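Local coordinates for protein sugar phosphate isomerase/epimerase (Parabacteroides distasonis, PDB 3OBE) that probably acts as an isomerase or epimerase on sugar phosphates, built as a xylose isomerase-like TIM barrel, at residues N141-K146 and L179-K184; E216-W221 and L242-D247. All coordinates share one frame; numbering follows the deposited sequence.

Interaction 1: residues N141-K146 and L179-K184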
loop_
_atom_site.group_PDB
_atom_site.type_symbol
_atom_site.label_atom_id
_atom_site.label_comp_id
_atom_site.label_asym_id
_atom_site.label_seq_id
_atom_site.Cartn_x
_atom_site.Cartn_y
_atom_site.Cartn_z
ATOM N N ASN A 141 11.344 4.537 -21.245
ATOM C CA ASN A 141 10.730 5.584 -22.057
ATOM C C ASN A 141 9.217 5.550 -21.846
ATOM O O ASN A 141 8.680 4.666 -21.139
ATOM C CB ASN A 141 11.139 5.461 -23.538
ATOM C CG ASN A 141 10.639 4.193 -24.187
ATOM O OD1 ASN A 141 9.569 3.689 -23.852
ATOM N ND2 ASN A 141 11.383 3.704 -25.191
ATOM N N GLU A 142 8.523 6.505 -22.455
ATOM C CA GLU A 142 7.066 6.602 -22.347
ATOM C C GLU A 142 6.356 5.336 -22.779
ATOM O O GLU A 142 5.430 4.910 -22.095
ATOM C CB GLU A 142 6.493 7.775 -23.169
ATOM C CG GLU A 142 6.593 9.104 -22.483
ATOM C CD GLU A 142 5.647 10.153 -23.072
ATOM O OE1 GLU A 142 4.674 9.800 -23.785
ATOM O OE2 GLU A 142 5.906 11.353 -22.829
ATOM N N ASP A 143 6.798 4.731 -23.882
ATOM C CA ASP A 143 6.113 3.548 -24.418
ATOM C C ASP A 143 6.095 2.423 -23.383
ATOM O O ASP A 143 5.072 1.766 -23.220
ATOM C CB ASP A 143 6.727 3.024 -25.730
ATOM C CG ASP A 143 6.447 3.951 -26.938
ATOM O OD1 ASP A 143 5.580 4.874 -26.841
ATOM O OD2 ASP A 143 7.106 3.731 -27.969
ATOM N N ASP A 144 7.198 2.260 -22.632
ATOM C CA ASP A 144 7.246 1.239 -21.588
ATOM C C ASP A 144 6.192 1.512 -20.532
ATOM O O ASP A 144 5.547 0.587 -20.054
ATOM C CB ASP A 144 8.607 1.239 -20.896
ATOM C CG ASP A 144 9.755 0.862 -21.806
ATOM O OD1 ASP A 144 9.563 0.271 -22.883
ATOM O OD2 ASP A 144 10.872 1.208 -21.396
ATOM N N ALA A 145 6.052 2.782 -20.126
ATOM C CA ALA A 145 5.048 3.188 -19.173
ATOM C C ALA A 145 3.615 2.949 -19.678
ATOM O O ALA A 145 2.758 2.581 -18.914
ATOM C CB ALA A 145 5.251 4.665 -18.803
ATOM N N LYS A 146 3.369 3.212 -20.958
ATOM C CA LYS A 146 2.059 2.935 -21.543
ATOM C C LYS A 146 1.689 1.458 -21.574
ATOM O O LYS A 146 0.584 1.100 -21.196
ATOM C CB LYS A 146 1.957 3.546 -22.941
ATOM C CG LYS A 146 1.963 5.079 -22.932
ATOM C CD LYS A 146 1.875 5.630 -24.349
ATOM C CE LYS A 146 1.309 7.038 -24.390
ATOM N NZ LYS A 146 0.938 7.381 -25.828
ATOM N N LEU A 179 11.679 10.150 -21.252
ATOM C CA LEU A 179 11.412 10.734 -22.533
ATOM C C LEU A 179 10.552 9.803 -23.380
ATOM O O LEU A 179 10.409 8.615 -23.063
ATOM C CB LEU A 179 12.725 10.984 -23.272
ATOM C CG LEU A 179 13.641 12.074 -22.698
ATOM C CD1 LEU A 179 14.842 12.258 -23.585
ATOM C CD2 LEU A 179 12.865 13.344 -22.532
ATOM N N LYS A 180 10.028 10.298 -24.493
ATOM C CA LYS A 180 9.446 9.416 -25.510
ATOM C C LYS A 180 10.527 8.664 -26.253
ATOM O O LYS A 180 11.645 9.117 -26.343
ATOM C CB LYS A 180 8.591 10.208 -26.506
ATOM C CG LYS A 180 7.329 10.754 -25.859
ATOM C CD LYS A 180 6.482 11.482 -26.896
ATOM C CE LYS A 180 5.066 11.661 -26.385
ATOM N NZ LYS A 180 5.095 12.450 -25.115
ATOM N N ALA A 181 10.188 7.494 -26.777
ATOM C CA ALA A 181 11.058 6.838 -27.755
ATOM C C ALA A 181 11.319 7.819 -28.880
ATOM O O ALA A 181 10.385 8.486 -29.344
ATOM C CB ALA A 181 10.399 5.557 -28.281
ATOM N N GLY A 182 12.570 7.895 -29.324
ATOM C CA GLY A 182 13.012 8.754 -30.385
ATOM C C GLY A 182 13.224 10.204 -30.015
ATOM O O GLY A 182 13.611 10.986 -30.852
ATOM N N GLU A 183 12.954 10.575 -28.769
ATOM C CA GLU A 183 13.011 11.972 -28.372
ATOM C C GLU A 183 14.431 12.380 -28.176
ATOM O O GLU A 183 15.169 11.700 -27.469
ATOM C CB GLU A 183 12.195 12.221 -27.105
ATOM C CG GLU A 183 12.103 13.683 -26.751
ATOM C CD GLU A 183 11.052 13.964 -25.695
ATOM O OE1 GLU A 183 10.447 13.021 -25.138
ATOM O OE2 GLU A 183 10.834 15.163 -25.415
ATOM N N LYS A 184 14.817 13.493 -28.787
ATOM C CA LYS A 184 16.178 14.004 -28.685
ATOM C C LYS A 184 16.474 14.323 -27.189
ATOM O O LYS A 184 15.730 15.051 -26.557
ATOM C CB LYS A 184 16.316 15.233 -29.589
ATOM C CG LYS A 184 17.737 15.714 -29.836
ATOM C CD LYS A 184 17.781 16.938 -30.749
HETATM O O HOH W 1 7.165 6.908 -26.653
#
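The carboxylate of Glu142 carries the chain of Lys180 over one face. Lys180 CG sits directly above Glu142 CD, 3.3 Å away. The lysine then bends at its end, chi4 59°, and NZ drops toward the rim of the same group. There it forms a salt bridge of 2.7 Å with Glu142 OE2, met on the syn side but 32° out of the carboxylate plane. Glu142 has two deposited conformers, and the bridge belongs to the one described here. The Asn141 amide is the second flat group. The Ala181 methyl lies over one of its faces, with CB 3.7 Å from ND2. Its OD1 takes Asp144 N at 3.0 Å, nearly in line with the carbonyl bond.

The backbones are tied by Glu142 N to Leu179 O, 2.9 Å. A water accepts from Ala181 N and donates weakly to Asp143 OD1. The loop is braced from within: Lys180 N gives a 2.8 Å bond to Glu183 OE1, across a type II turn from Lys180 to Glu183. Leu203 of helix 200-207 touches the side chains of Glu142 and Ala145.

Asn141 N in turn gives a weak bond to Asp144 OD2. The pair makes a capping box at the start of helix 142-160, with the turn-bearing surface loop packed against that capped helix end.

Interaction 2: residues E216-W221 and L242-D247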
loop_
_atom_site.group_PDB
_atom_site.type_symbol
_atom_site.label_atom_id
_atom_site.label_comp_id
_atom_site.label_asym_id
_atom_site.label_seq_id
_atom_site.Cartn_x
_atom_site.Cartn_y
_atom_site.Cartn_z
ATOM N N GLU A 216 -1.846 3.930 -4.372
ATOM C CA GLU A 216 -1.503 3.961 -2.934
ATOM C C GLU A 216 -0.303 4.851 -2.838
ATOM O O GLU A 216 0.835 4.430 -3.094
ATOM C CB GLU A 216 -1.239 2.548 -2.424
ATOM C CG GLU A 216 -0.841 2.416 -0.926
ATOM C CD GLU A 216 -0.796 1.007 -0.502
ATOM O OE1 GLU A 216 0.109 0.314 -0.963
ATOM O OE2 GLU A 216 -1.597 0.606 0.389
ATOM N N LEU A 217 -0.548 6.100 -2.495
ATOM C CA LEU A 217 0.495 7.113 -2.511
ATOM C C LEU A 217 1.392 6.937 -1.312
ATOM O O LEU A 217 0.943 7.044 -0.185
ATOM C CB LEU A 217 -0.068 8.515 -2.511
ATOM C CG LEU A 217 0.970 9.628 -2.522
ATOM C CD1 LEU A 217 1.958 9.465 -3.730
ATOM C CD2 LEU A 217 0.317 10.959 -2.448
ATOM N N ASP A 218 2.649 6.652 -1.600
ATOM C CA ASP A 218 3.684 6.629 -0.532
ATOM C C ASP A 218 4.199 8.034 -0.298
ATOM O O ASP A 218 4.957 8.568 -1.095
ATOM C CB ASP A 218 4.829 5.681 -0.776
ATOM C CG ASP A 218 5.497 5.327 0.541
ATOM O OD1 ASP A 218 6.055 6.295 1.140
ATOM O OD2 ASP A 218 5.398 4.151 0.993
ATOM N N VAL A 219 3.701 8.668 0.768
ATOM C CA VAL A 219 4.018 10.063 0.983
ATOM C C VAL A 219 5.506 10.236 1.291
ATOM O O VAL A 219 6.125 11.244 0.910
ATOM C CB VAL A 219 3.109 10.704 2.042
ATOM C CG1 VAL A 219 1.684 10.706 1.528
ATOM C CG2 VAL A 219 3.247 10.000 3.425
ATOM N N TYR A 220 6.099 9.263 1.978
ATOM C CA TYR A 220 7.524 9.349 2.340
ATOM C C TYR A 220 8.406 9.189 1.119
ATOM O O TYR A 220 9.305 9.975 0.914
ATOM C CB TYR A 220 7.893 8.271 3.337
ATOM C CG TYR A 220 9.338 8.220 3.701
ATOM C CD1 TYR A 220 9.893 9.113 4.660
ATOM C CD2 TYR A 220 10.188 7.271 3.129
ATOM C CE1 TYR A 220 11.257 8.998 5.028
ATOM C CE2 TYR A 220 11.516 7.197 3.493
ATOM C CZ TYR A 220 12.034 8.044 4.433
ATOM O OH TYR A 220 13.347 7.957 4.785
ATOM N N TRP A 221 8.159 8.164 0.310
ATOM C CA TRP A 221 9.054 7.948 -0.830
ATOM C C TRP A 221 8.833 9.056 -1.882
ATOM O O TRP A 221 9.756 9.364 -2.644
ATOM C CB TRP A 221 8.856 6.554 -1.430
ATOM C CG TRP A 221 9.330 5.440 -0.511
ATOM C CD1 TRP A 221 8.559 4.430 0.004
ATOM C CD2 TRP A 221 10.653 5.220 0.011
ATOM N NE1 TRP A 221 9.313 3.596 0.773
ATOM C CE2 TRP A 221 10.602 4.050 0.807
ATOM C CE3 TRP A 221 11.881 5.876 -0.136
ATOM C CZ2 TRP A 221 11.720 3.558 1.483
ATOM C CZ3 TRP A 221 12.976 5.376 0.537
ATOM C CH2 TRP A 221 12.888 4.234 1.341
ATOM N N LEU A 242 -5.627 5.331 -1.406
ATOM C CA LEU A 242 -4.931 4.892 -0.196
ATOM C C LEU A 242 -3.657 5.714 -0.040
ATOM O O LEU A 242 -3.055 6.201 -1.019
ATOM C CB LEU A 242 -4.559 3.404 -0.273
ATOM C CG LEU A 242 -5.645 2.368 -0.427
ATOM C CD1 LEU A 242 -5.022 0.990 -0.706
ATOM C CD2 LEU A 242 -6.561 2.356 0.791
ATOM N N LEU A 243 -3.181 5.831 1.201
ATOM C CA LEU A 243 -1.826 6.254 1.442
ATOM C C LEU A 243 -1.057 5.139 2.124
ATOM O O LEU A 243 -1.636 4.349 2.903
ATOM C CB LEU A 243 -1.750 7.460 2.369
ATOM C CG LEU A 243 -2.557 8.717 1.978
ATOM C CD1 LEU A 243 -2.480 9.847 3.051
ATOM C CD2 LEU A 243 -2.143 9.204 0.577
ATOM N N HIS A 244 0.255 5.157 1.903
ATOM C CA HIS A 244 1.186 4.617 2.881
ATOM C C HIS A 244 1.707 5.763 3.723
ATOM O O HIS A 244 2.145 6.801 3.178
ATOM C CB HIS A 244 2.342 3.881 2.243
ATOM C CG HIS A 244 2.155 2.404 2.256
ATOM N ND1 HIS A 244 3.194 1.511 2.384
ATOM C CD2 HIS A 244 1.031 1.659 2.123
ATOM C CE1 HIS A 244 2.727 0.277 2.349
ATOM N NE2 HIS A 244 1.416 0.328 2.167
ATOM N N ILE A 245 1.620 5.584 5.040
ATOM C CA ILE A 245 2.121 6.539 6.009
ATOM C C ILE A 245 3.425 5.971 6.548
ATOM O O ILE A 245 3.448 4.915 7.218
ATOM C CB ILE A 245 1.082 6.826 7.137
ATOM C CG1 ILE A 245 -0.153 7.537 6.541
ATOM C CG2 ILE A 245 1.706 7.610 8.317
ATOM C CD1 ILE A 245 0.158 8.987 5.994
ATOM N N LYS A 246 4.507 6.655 6.181
ATOM C CA LYS A 246 5.863 6.244 6.440
ATOM C C LYS A 246 6.690 7.484 6.770
ATOM O O LYS A 246 6.380 8.594 6.318
ATOM C CB LYS A 246 6.459 5.490 5.237
ATOM C CG LYS A 246 7.891 4.962 5.564
ATOM C CD LYS A 246 8.485 4.167 4.490
ATOM C CE LYS A 246 9.855 3.681 4.890
ATOM N NZ LYS A 246 10.750 4.747 5.466
ATOM N N ASP A 247 7.694 7.302 7.610
ATOM C CA ASP A 247 8.594 8.379 8.019
ATOM C C ASP A 247 9.986 7.755 8.071
ATOM O O ASP A 247 10.173 6.646 7.581
ATOM C CB ASP A 247 8.116 8.918 9.367
ATOM C CG ASP A 247 8.552 10.339 9.655
ATOM O OD1 ASP A 247 9.632 10.747 9.174
ATOM O OD2 ASP A 247 7.820 11.042 10.453
HETATM O O HOH W 2 5.688 2.564 2.900
HETATM O O HOH W 3 4.812 7.139 3.207
#
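Tyr220 and Lys246 meet with the ammonium over one face of the ring. Lys246 NZ stands 3.7 Å from the ring centroid, a cation-pi contact. The lysine chain runs extended past Tyr220 CB and turns at its end, chi4 -48°, which brings NZ over the CD2-CE2 side. NZ also bonds Asp247 O at 2.9 Å and forms a salt bridge with Glu279. Tyr220 CD2 lies over the centre of the Trp221 indole, and Tyr220 OH bonds Arg248. An alanine in place of Tyr220 would probably cost Lys246 its cation-pi partner, strip one indole face of Trp221 and leave Arg248 without this hydroxyl.

The tight part is the parallel ladder. Leu217 N bonds Leu242 O, and His244 N bonds Leu217 O, both at 2.9 Å. Leu217 CB touches Leu243 CD2 at 3.8 Å on the face turned toward helix 259-269, where Ile262 meets Leu243 and Val219.

The other face carries Leu242 beside the polar Glu216, Asp218 and His244, and is partly joined by water. Glu216 CD approaches His244 CD2 to 3.3 Å, the two planes 49° apart, but its OE1 bonds His96. One water links Asp218 OD2 to His244 ND1 at the ring edge. A second takes Tyr220 N and donates to Asp218 OD1 and His244 O. Asp218 OD1 also caps the helix through Trp221 N, 2.9 Å. His169 holds Asp218 OD2, and Glu54 holds His244 NE2.

A phosphate ion lies about 4 Å from the His244 side chain. Such a polar cluster at the C-terminal ends of neighbouring parallel strands is characteristic of a TIM-barrel active-site pocket.

Overall arrangement
Interactions 1 and 2 do not touch: their centres are about 27 Å apart and their nearest atoms about 15 Å. The centre of interaction 2, in the barrel, is about 8 Å from that of the chain; the centre of interaction 1, at the surface, is about 27 Å from it. They follow each other along the chain. In sequence, strand 165-169 falls between the two segments of interaction 1; it ends in His169, which bonds Asp218 of interaction 2. Interaction 1 joins the start of helix 142-160 to the loop after strand 177-178. Interaction 2 lines the probable pocket, beside a phosphate ion that probably comes from the crystallisation liquor, though such ions often mark pockets.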